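Local coordinates for protein carbonic anhydrase (Porphyridium purpureum, PDB 1DDZ) that probably catalyses the reversible hydration of carbon dioxide to hydrogencarbonate and a proton, as a zinc-dependent beta-class carbonic anhydrase, at residues R156-M161 against L185-N190; K164-C169 against L176-E181. All coordinates share one frame; numbering follows the deposited sequence.

Interaction 1 (R156-M161 against L185-N190); sequences RDVRRM and LEQVHN
The carboxylate of Glu-186 has the methyl of Met-161 above its plane. Met-161 CE stands almost straight over Glu-186 CD, at 3.9 Å. This carboxylate turns to another chain: Glu-186 OE1 makes a salt bridge with Arg-160 of the second subunit. The amide of Gln-187 is the second flat group at the contact. Gln-187 NE2 lies 4.4 Å from Val-158 CG2. Both ends of this buried amide are satisfied, NE2 by Asn-183 OD1 and OE1 by the backbone N of Cys-102. Further along the same helix, the ring of His-189 meets Asn-190 OD1 in plane at its edge, through a weak bond from ND1. That ring also packs against Leu-267 and Met-271 of helix 266-279.

The contact between the segments is apolar. Glu-186 CG is the shared point, 3.8 Å from Met-161 CE and 4.1 Å from Val-158 CG2. The side chains of Val-158 and Glu-186 run antiparallel alongside each other. Met-161 runs straight as far as SD and then bends at chi3 (-75°), which sets CE over the glutamate. Val-158 has CG1 anti to its backbone N (chi1 -180°). This leaves CG2, beside the backbone N, to meet Glu-186. No hydrogen bond crosses between the segments, and only 136 Å² is buried.

The axes of segments 156-161 and 185-190 approach to 11.4 Å at 105°, nearly perpendicular. Val-158 also rests on Leu-182 and Asn-183, one turn earlier on the partner helix. On the sheet side, Gln-187 and Val-188 pack on Val-127 of strand 124-130. The arrangement belongs to the alpha-beta-alpha fold of beta-carbonic anhydrases: helix 172-193 lies against the mixed sheet, and helix 147-161 crosses helix 172-193, with Arg-156, Arg-159 and Arg-160 bonding to the second subunit.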
loop_
_atom_site.group_PDB
_atom_site.type_symbol
_atom_site.label_atom_id
_atom_site.label_comp_id
_atom_site.label_asym_id
_atom_site.label_seq_id
_atom_site.Cartn_x
_atom_site.Cartn_y
_atom_site.Cartn_z
ATOM N N ARG A 156 11.770 11.849 -3.021
ATOM C CA ARG A 156 12.987 12.191 -2.276
ATOM C C ARG A 156 14.059 11.150 -2.546
ATOM O O ARG A 156 15.234 11.459 -2.601
ATOM C CB ARG A 156 12.691 12.255 -0.790
ATOM C CG ARG A 156 11.990 13.499 -0.410
ATOM C CD ARG A 156 12.991 14.612 -0.391
ATOM N NE ARG A 156 12.775 15.399 0.800
ATOM C CZ ARG A 156 13.549 15.398 1.879
ATOM N NH1 ARG A 156 14.659 14.668 1.957
ATOM N NH2 ARG A 156 13.135 16.072 2.927
ATOM N N ASP A 157 13.641 9.909 -2.745
ATOM C CA ASP A 157 14.591 8.862 -3.072
ATOM C C ASP A 157 15.161 9.150 -4.439
ATOM O O ASP A 157 16.327 8.907 -4.669
ATOM C CB ASP A 157 13.943 7.497 -3.060
ATOM C CG ASP A 157 13.723 6.983 -1.668
ATOM O OD1 ASP A 157 14.145 7.646 -0.697
ATOM O OD2 ASP A 157 13.105 5.909 -1.540
ATOM N N VAL A 158 14.350 9.700 -5.339
ATOM C CA VAL A 158 14.828 10.052 -6.672
ATOM C C VAL A 158 15.889 11.156 -6.568
ATOM O O VAL A 158 16.928 11.069 -7.213
ATOM C CB VAL A 158 13.672 10.513 -7.584
ATOM C CG1 VAL A 158 14.189 10.864 -8.970
ATOM C CG2 VAL A 158 12.638 9.410 -7.684
ATOM N N ARG A 159 15.648 12.166 -5.731
ATOM C CA ARG A 159 16.616 13.252 -5.566
ATOM C C ARG A 159 17.900 12.690 -4.948
ATOM O O ARG A 159 19.002 13.005 -5.393
ATOM C CB ARG A 159 16.063 14.375 -4.681
ATOM C CG ARG A 159 16.861 15.686 -4.810
ATOM C CD ARG A 159 16.492 16.735 -3.747
ATOM N NE ARG A 159 17.112 16.451 -2.449
ATOM C CZ ARG A 159 17.983 17.244 -1.819
ATOM N NH1 ARG A 159 18.371 18.414 -2.322
ATOM N NH2 ARG A 159 18.525 16.820 -0.693
ATOM N N ARG A 160 17.733 11.783 -3.992
ATOM C CA ARG A 160 18.847 11.139 -3.303
ATOM C C ARG A 160 19.718 10.322 -4.262
ATOM O O ARG A 160 20.927 10.524 -4.330
ATOM C CB ARG A 160 18.306 10.260 -2.171
ATOM C CG ARG A 160 19.343 9.504 -1.357
ATOM C CD ARG A 160 18.700 8.805 -0.159
ATOM N NE ARG A 160 18.940 7.357 -0.172
ATOM C CZ ARG A 160 19.878 6.731 0.542
ATOM N NH1 ARG A 160 20.683 7.418 1.346
ATOM N NH2 ARG A 160 20.036 5.414 0.434
ATOM N N MET A 161 19.099 9.417 -5.013
ATOM C CA MET A 161 19.809 8.572 -5.975
ATOM C C MET A 161 20.458 9.354 -7.110
ATOM O O MET A 161 21.401 8.872 -7.716
ATOM C CB MET A 161 18.862 7.559 -6.619
ATOM C CG MET A 161 18.399 6.441 -5.717
ATOM S SD MET A 161 17.270 5.294 -6.569
ATOM C CE MET A 161 15.734 6.260 -6.632
ATOM N N LEU A 185 11.847 8.714 -15.354
ATOM C CA LEU A 185 12.782 7.618 -15.671
ATOM C C LEU A 185 12.807 6.550 -14.597
ATOM O O LEU A 185 12.900 5.356 -14.882
ATOM C CB LEU A 185 14.212 8.131 -15.868
ATOM C CG LEU A 185 14.865 7.982 -17.244
ATOM C CD1 LEU A 185 16.360 8.215 -17.106
ATOM C CD2 LEU A 185 14.602 6.607 -17.824
ATOM N N GLU A 186 12.763 6.983 -13.351
ATOM C CA GLU A 186 12.745 6.042 -12.236
ATOM C C GLU A 186 11.422 5.224 -12.232
ATOM O O GLU A 186 11.416 4.021 -12.010
ATOM C CB GLU A 186 12.928 6.829 -10.934
ATOM C CG GLU A 186 13.859 6.167 -9.924
ATOM C CD GLU A 186 15.235 5.784 -10.507
ATOM O OE1 GLU A 186 15.448 4.560 -10.664
ATOM O OE2 GLU A 186 16.088 6.684 -10.784
ATOM N N GLN A 187 10.300 5.871 -12.521
ATOM C CA GLN A 187 9.025 5.160 -12.569
ATOM C C GLN A 187 9.036 4.142 -13.734
ATOM O O GLN A 187 8.591 3.014 -13.574
ATOM C CB GLN A 187 7.840 6.141 -12.658
ATOM C CG GLN A 187 7.786 7.219 -11.546
ATOM C CD GLN A 187 8.191 6.709 -10.166
ATOM O OE1 GLN A 187 7.694 5.697 -9.698
ATOM N NE2 GLN A 187 9.135 7.393 -9.529
ATOM N N VAL A 188 9.600 4.513 -14.878
ATOM C CA VAL A 188 9.705 3.592 -16.009
ATOM C C VAL A 188 10.485 2.372 -15.551
ATOM O O VAL A 188 10.113 1.230 -15.832
ATOM C CB VAL A 188 10.409 4.251 -17.200
ATOM C CG1 VAL A 188 10.835 3.198 -18.237
ATOM C CG2 VAL A 188 9.468 5.245 -17.841
ATOM N N HIS A 189 11.564 2.602 -14.811
ATOM C CA HIS A 189 12.345 1.488 -14.287
ATOM C C HIS A 189 11.449 0.567 -13.440
ATOM O O HIS A 189 11.514 -0.670 -13.536
ATOM C CB HIS A 189 13.494 1.998 -13.399
ATOM C CG HIS A 189 14.232 0.892 -12.690
ATOM N ND1 HIS A 189 13.874 0.441 -11.435
ATOM C CD2 HIS A 189 15.247 0.097 -13.102
ATOM C CE1 HIS A 189 14.631 -0.599 -11.113
ATOM N NE2 HIS A 189 15.470 -0.820 -12.110
ATOM N N ASN A 190 10.672 1.181 -12.557
ATOM C CA ASN A 190 9.779 0.447 -11.668
ATOM C C ASN A 190 8.723 -0.347 -12.444
ATOM O O ASN A 190 8.436 -1.493 -12.106
ATOM C CB ASN A 190 9.137 1.405 -10.662
ATOM C CG ASN A 190 10.139 1.926 -9.648
ATOM O OD1 ASN A 190 11.289 1.463 -9.606
ATOM N ND2 ASN A 190 9.716 2.858 -8.817
#

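Interaction 2 (K164-C169 against L176-E181); sequences KYLDKC and LNRLIE
Leu-166 and Arg-178 meet at a type I beta turn, Leu-166 to Cys-169, after which the chain doubles back into helix 172-193. The arginine is touched along most of its length. Arg-178 CB lies 3.9 Å from Cys-169 SG and also near Leu-166 CD1. Arg-178 CG is pressed by the same methyl, Leu-166 CD1, at 3.5 Å. CG is anti to the backbone N (chi1 176°), and this points the chain across at the turn. Arg-178 CD passes 4.4 Å from Tyr-165 CB. The chain bends at chi2 and chi3, and the guanidinium comes back over its own helix. There NE and NH2 grip one oxygen, Glu-181 OE1, side-on and in the guanidinium plane. NE meets this oxygen nearly head-on to the C-O bond, while Arg-178 NH2 comes from the syn side, 23° out of the carboxylate plane, 2.9 Å from Glu-181 OE1. NH2 also bonds to the backbone O of Gln-281. A leucine at Arg-178 would probably leave the buried Glu-181 carboxylate without its charged mate and the water bridge to Tyr-165 O without its anchor. Glu-181 OE2 is held separately, by Tyr-131 OH and Gly-284 N. At the outer end of the guanidinium, a water in its plane donates to Tyr-165 O at 2.9 Å and weakly accepts from Arg-178 NH1.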
loop_
_atom_site.group_PDB
_atom_site.type_symbol
_atom_site.label_atom_id
_atom_site.label_comp_id
_atom_site.label_asym_id
_atom_site.label_seq_id
_atom_site.Cartn_x
_atom_site.Cartn_y
_atom_site.Cartn_z
ATOM N N LYS A 164 24.039 13.692 -7.971
ATOM C CA LYS A 164 25.057 14.098 -8.952
ATOM C C LYS A 164 24.506 14.893 -10.129
ATOM O O LYS A 164 25.122 15.862 -10.589
ATOM C CB LYS A 164 25.812 12.872 -9.449
ATOM C CG LYS A 164 24.900 11.735 -9.843
ATOM C CD LYS A 164 25.615 10.409 -9.795
ATOM C CE LYS A 164 24.709 9.295 -10.232
ATOM N NZ LYS A 164 25.448 8.021 -10.404
ATOM N N TYR A 165 23.332 14.506 -10.598
ATOM C CA TYR A 165 22.708 15.210 -11.705
ATOM C C TYR A 165 22.028 16.470 -11.221
ATOM O O TYR A 165 22.071 17.491 -11.879
ATOM C CB TYR A 165 21.689 14.299 -12.350
ATOM C CG TYR A 165 22.312 12.999 -12.751
ATOM C CD1 TYR A 165 21.721 11.786 -12.412
ATOM C CD2 TYR A 165 23.498 12.986 -13.480
ATOM C CE1 TYR A 165 22.300 10.575 -12.796
ATOM C CE2 TYR A 165 24.077 11.808 -13.867
ATOM C CZ TYR A 165 23.478 10.599 -13.528
ATOM O OH TYR A 165 24.072 9.438 -13.951
ATOM N N LEU A 166 21.459 16.412 -10.026
ATOM C CA LEU A 166 20.732 17.551 -9.492
ATOM C C LEU A 166 21.574 18.734 -8.997
ATOM O O LEU A 166 21.278 19.888 -9.320
ATOM C CB LEU A 166 19.712 17.090 -8.442
ATOM C CG LEU A 166 18.328 16.526 -8.835
ATOM C CD1 LEU A 166 17.916 17.028 -10.197
ATOM C CD2 LEU A 166 18.278 15.019 -8.800
ATOM N N ASP A 167 22.647 18.445 -8.269
ATOM C CA ASP A 167 23.551 19.490 -7.764
ATOM C C ASP A 167 24.212 20.245 -8.933
ATOM O O ASP A 167 24.686 21.366 -8.789
ATOM C CB ASP A 167 24.639 18.870 -6.892
ATOM C CG ASP A 167 24.092 17.888 -5.864
ATOM O OD1 ASP A 167 22.860 17.854 -5.621
ATOM O OD2 ASP A 167 24.910 17.136 -5.291
ATOM N N LYS A 168 24.257 19.596 -10.086
ATOM C CA LYS A 168 24.827 20.167 -11.294
ATOM C C LYS A 168 23.964 21.349 -11.771
ATOM O O LYS A 168 24.474 22.333 -12.320
ATOM C CB LYS A 168 24.861 19.065 -12.371
ATOM C CG LYS A 168 25.658 19.389 -13.610
ATOM C CD LYS A 168 27.153 19.535 -13.310
ATOM C CE LYS A 168 27.925 19.971 -14.560
ATOM N NZ LYS A 168 29.388 20.175 -14.339
ATOM N N CYS A 169 22.657 21.240 -11.536
ATOM C CA CYS A 169 21.668 22.240 -11.947
ATOM C C CYS A 169 21.899 23.677 -11.508
ATOM O O CYS A 169 22.112 23.963 -10.329
ATOM C CB CYS A 169 20.277 21.767 -11.553
ATOM S SG CYS A 169 19.861 20.194 -12.333
ATOM N N LEU A 176 14.093 21.554 -10.747
ATOM C CA LEU A 176 12.773 20.929 -10.656
ATOM C C LEU A 176 12.576 20.163 -11.969
ATOM O O LEU A 176 12.202 18.989 -11.955
ATOM C CB LEU A 176 11.677 21.989 -10.482
ATOM C CG LEU A 176 10.386 21.660 -9.705
ATOM C CD1 LEU A 176 9.177 22.206 -10.446
ATOM C CD2 LEU A 176 10.216 20.185 -9.438
ATOM N N ASN A 177 12.895 20.806 -13.092
ATOM C CA ASN A 177 12.766 20.190 -14.404
ATOM C C ASN A 177 13.500 18.870 -14.426
ATOM O O ASN A 177 12.942 17.846 -14.812
ATOM C CB ASN A 177 13.338 21.085 -15.512
ATOM C CG ASN A 177 12.435 22.256 -15.858
ATOM O OD1 ASN A 177 11.221 22.126 -15.928
ATOM N ND2 ASN A 177 13.042 23.402 -16.125
ATOM N N ARG A 178 14.757 18.882 -14.007
ATOM C CA ARG A 178 15.540 17.660 -14.001
ATOM C C ARG A 178 15.004 16.580 -13.031
ATOM O O ARG A 178 15.051 15.397 -13.360
ATOM C CB ARG A 178 17.022 17.961 -13.748
ATOM C CG ARG A 178 17.879 16.713 -13.640
ATOM C CD ARG A 178 18.689 16.403 -14.872
ATOM N NE ARG A 178 17.998 16.552 -16.153
ATOM C CZ ARG A 178 18.648 16.730 -17.302
ATOM N NH1 ARG A 178 19.973 16.765 -17.302
ATOM N NH2 ARG A 178 17.988 16.956 -18.430
ATOM N N LEU A 179 14.507 16.968 -11.849
ATOM C CA LEU A 179 13.934 15.992 -10.889
ATOM C C LEU A 179 12.701 15.318 -11.553
ATOM O O LEU A 179 12.528 14.119 -11.470
ATOM C CB LEU A 179 13.425 16.697 -9.619
ATOM C CG LEU A 179 13.462 16.092 -8.212
ATOM C CD1 LEU A 179 12.282 16.566 -7.439
ATOM C CD2 LEU A 179 13.540 14.597 -8.182
ATOM N N ILE A 180 11.855 16.121 -12.193
ATOM C CA ILE A 180 10.661 15.636 -12.855
ATOM C C ILE A 180 11.036 14.631 -13.930
ATOM O O ILE A 180 10.477 13.543 -13.982
ATOM C CB ILE A 180 9.826 16.812 -13.380
ATOM C CG1 ILE A 180 9.186 17.515 -12.179
ATOM C CG2 ILE A 180 8.748 16.330 -14.397
ATOM C CD1 ILE A 180 8.551 18.863 -12.495
ATOM N N GLU A 181 12.067 14.934 -14.707
ATOM C CA GLU A 181 12.534 14.020 -15.758
ATOM C C GLU A 181 13.127 12.737 -15.170
ATOM O O GLU A 181 12.895 11.633 -15.663
ATOM C CB GLU A 181 13.567 14.722 -16.637
ATOM C CG GLU A 181 12.994 15.910 -17.367
ATOM C CD GLU A 181 14.051 16.875 -17.877
ATOM O OE1 GLU A 181 15.227 16.746 -17.488
ATOM O OE2 GLU A 181 13.702 17.794 -18.646
HETATM O O HOH W 1 21.932 16.607 -14.645
#

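Interactions 1 and 2 share helix 172-193, and their centres are 12 Å apart. Interaction 2 is nested in the loop that interaction 1 closes: 164-169 and 176-181 both lie between 156-161 and 185-190. The two join through Leu-179: its CD2 lies 3.9 Å from Val-158 CG1. Leu-166 CD2 also packs on the backbone O of Arg-159. Neither contact supplies a ligand to the zinc site of Cys-74, Asp-76, His-130 and Cys-133. The side chains of Gln-187 and Leu-179 are each about 11 Å from the zinc ion, and that of Leu-179 is about 8 Å from the Cys-133 side chain. Both contacts also touch the second subunit.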